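Local coordinates for protein YiiM (Escherichia coli, PDB 1O65), which is of unknown function but carries a MOSC domain and may bind molybdenum and act as an oxidoreductase, at residues Q199-R202 with L203-A207. Numbering follows the deposited sequence.
Sequences QYHR and LLSAA
S205 reaches back to H201, and L203 back to Q199, near the C-terminal end of helix 197-204, part of the YiiM-like three-helix region, where it packs against helices 183-191 and 211-223. Two i to i-4 backbone bonds of alpha-helical type carry the turn: L203 N to Q199 O at 3.0 Å and L204 N to Y200 O, also 3.0 Å. Further on, S205 N bonds to R202 O, 3.1 Å away and well above that carbonyl's plane, and A206 N to L203 O at 3.2 Å, both three residues back, as in a 3-10 turn.

L203 and R202 bury the most surface here, largely through their adjoining backbone. With CG swung anti to its backbone N (chi1 179°), the L203 side chain packs on A186 of helix 183-191, while its CB lies 3.8 Å from Q199 O. The next residue, L204, faces helix 211-223, touching T214 and R221; its CG rests 3.5 Å from Y200 O, alongside a carbonyl already bonded to L204 N. R202 leaves the axis on a chain bent at chi3, and its guanidinium group makes a salt bridge through NH1 to E185. The same NH1 gives Q199 OE1, three residues back along the helix, only a weak bond, secondary to the salt bridge.

On the exposed side of the helix, where H201 and S205 lie, S205 turns OG beside its own backbone N (chi1 -63°), a position from which the hydroxyl donates to H201 O at 2.9 Å, some 30° out of the carbonyl plane. That same OG sits over one face of the H201 imidazole, offset toward the rim, with CE1 4.0 Å away.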
ATOM      1  N   GLN A 199       0.353  10.781 -18.670  1.00 26.17           N
ATOM      2  CA  GLN A 199       0.432  10.403 -17.264  1.00 26.03           C
ATOM      3  C   GLN A 199       0.268   8.891 -17.146  1.00 25.13           C
ATOM      4  O   GLN A 199       1.010   8.265 -16.372  1.00 23.84           O
ATOM      5  CB  GLN A 199      -0.603  11.179 -16.478  1.00 30.80           C
ATOM      6  CG  GLN A 199      -0.214  11.681 -15.119  1.00 40.39           C
ATOM      7  CD  GLN A 199       1.014  12.559 -15.103  1.00 44.83           C
ATOM      8  OE1 GLN A 199       1.900  12.395 -14.271  1.00 47.23           O
ATOM      9  NE2 GLN A 199       1.100  13.477 -16.054  1.00 48.46           N
ATOM     10  N   TYR A 200      -0.628   8.288 -17.943  1.00 22.21           N
ATOM     11  CA  TYR A 200      -0.777   6.839 -17.916  1.00 21.89           C
ATOM     12  C   TYR A 200       0.485   6.178 -18.465  1.00 22.24           C
ATOM     13  O   TYR A 200       0.969   5.181 -17.918  1.00 21.19           O
ATOM     14  CB  TYR A 200      -2.021   6.324 -18.653  1.00 20.37           C
ATOM     15  CG  TYR A 200      -3.289   6.994 -18.153  1.00 21.01           C
ATOM     16  CD1 TYR A 200      -3.450   7.247 -16.787  1.00 21.35           C
ATOM     17  CD2 TYR A 200      -4.299   7.379 -18.996  1.00 19.28           C
ATOM     18  CE1 TYR A 200      -4.554   7.888 -16.290  1.00 21.43           C
ATOM     19  CE2 TYR A 200      -5.432   8.008 -18.508  1.00 19.70           C
ATOM     20  CZ  TYR A 200      -5.558   8.255 -17.165  1.00 21.12           C
ATOM     21  OH  TYR A 200      -6.667   8.878 -16.670  1.00 21.53           O
ATOM     22  N   HIS A 201       1.102   6.785 -19.493  1.00 20.55           N
ATOM     23  CA  HIS A 201       2.332   6.167 -20.013  1.00 21.92           C
ATOM     24  C   HIS A 201       3.419   6.216 -18.931  1.00 21.41           C
ATOM     25  O   HIS A 201       4.195   5.293 -18.720  1.00 19.80           O
ATOM     26  CB  HIS A 201       2.791   6.843 -21.294  1.00 21.47           C
ATOM     27  CG  HIS A 201       4.084   6.340 -21.851  1.00 22.16           C
ATOM     28  ND1 HIS A 201       5.290   6.966 -21.556  1.00 26.86           N
ATOM     29  CD2 HIS A 201       4.395   5.320 -22.657  1.00 19.71           C
ATOM     30  CE1 HIS A 201       6.284   6.335 -22.185  1.00 22.84           C
ATOM     31  NE2 HIS A 201       5.754   5.330 -22.847  1.00 22.53           N
ATOM     32  N   ARG A 202       3.438   7.322 -18.215  1.00 20.05           N
ATOM     33  CA  ARG A 202       4.417   7.509 -17.147  1.00 22.76           C
ATOM     34  C   ARG A 202       4.226   6.499 -16.026  1.00 21.84           C
ATOM     35  O   ARG A 202       5.196   5.865 -15.606  1.00 20.96           O
ATOM     36  CB  ARG A 202       4.367   8.966 -16.712  1.00 21.85           C
ATOM     37  CG  ARG A 202       4.706   9.259 -15.275  1.00 25.28           C
ATOM     38  CD  ARG A 202       4.978  10.787 -15.162  1.00 25.93           C
ATOM     39  NE  ARG A 202       6.035  10.968 -14.187  1.00 25.80           N
ATOM     40  CZ  ARG A 202       5.841  11.196 -12.908  1.00 29.08           C
ATOM     41  NH1 ARG A 202       4.565  11.280 -12.508  1.00 28.75           N
ATOM     42  NH2 ARG A 202       6.908  11.366 -12.112  1.00 24.59           N
ATOM     43  N   LEU A 203       3.002   6.243 -15.568  1.00 21.31           N
ATOM     44  CA  LEU A 203       2.762   5.288 -14.500  1.00 20.40           C
ATOM     45  C   LEU A 203       3.109   3.879 -14.945  1.00 18.83           C
ATOM     46  O   LEU A 203       3.730   3.103 -14.196  1.00 20.18           O
ATOM     47  CB  LEU A 203       1.353   5.346 -13.918  1.00 21.38           C
ATOM     48  CG  LEU A 203       1.033   4.328 -12.803  1.00 25.31           C
ATOM     49  CD1 LEU A 203       2.015   4.407 -11.645  1.00 20.81           C
ATOM     50  CD2 LEU A 203      -0.380   4.575 -12.260  1.00 23.03           C
ATOM     51  N   LEU A 204       2.822   3.525 -16.178  1.00 18.19           N
ATOM     52  CA  LEU A 204       3.116   2.200 -16.720  1.00 18.01           C
ATOM     53  C   LEU A 204       4.619   1.968 -16.833  1.00 18.10           C
ATOM     54  O   LEU A 204       5.012   0.806 -16.948  1.00 17.28           O
ATOM     55  CB  LEU A 204       2.470   1.966 -18.076  1.00 19.14           C
ATOM     56  CG  LEU A 204       0.960   1.738 -18.157  1.00 23.62           C
ATOM     57  CD1 LEU A 204       0.466   2.010 -19.571  1.00 18.35           C
ATOM     58  CD2 LEU A 204       0.570   0.302 -17.751  1.00 20.90           C
ATOM     59  N   SER A 205       5.459   2.991 -16.744  1.00 17.57           N
ATOM     60  CA  SER A 205       6.899   2.915 -16.839  1.00 18.45           C
ATOM     61  C   SER A 205       7.581   2.676 -15.494  1.00 18.68           C
ATOM     62  O   SER A 205       8.772   2.374 -15.428  1.00 19.42           O
ATOM     63  CB  SER A 205       7.456   4.244 -17.436  1.00 18.77           C
ATOM     64  OG  SER A 205       6.925   4.361 -18.780  1.00 24.11           O
ATOM     65  N   ALA A 206       6.877   2.908 -14.408  1.00 19.51           N
ATOM     66  CA  ALA A 206       7.433   2.706 -13.084  1.00 21.38           C
ATOM     67  C   ALA A 206       7.700   1.226 -12.841  1.00 23.63           C
ATOM     68  O   ALA A 206       6.804   0.365 -12.890  1.00 23.25           O
ATOM     69  CB  ALA A 206       6.463   3.206 -12.018  1.00 21.84           C
ATOM     70  N   ALA A 207       8.953   0.957 -12.503  1.00 24.21           N
ATOM     71  CA  ALA A 207       9.370  -0.394 -12.176  1.00 25.08           C
ATOM     72  C   ALA A 207       8.467  -0.979 -11.072  1.00 25.29           C
ATOM     73  O   ALA A 207       7.887  -0.226 -10.294  1.00 22.80           O
ATOM     74  CB  ALA A 207      10.816  -0.327 -11.674  1.00 24.14           C
TER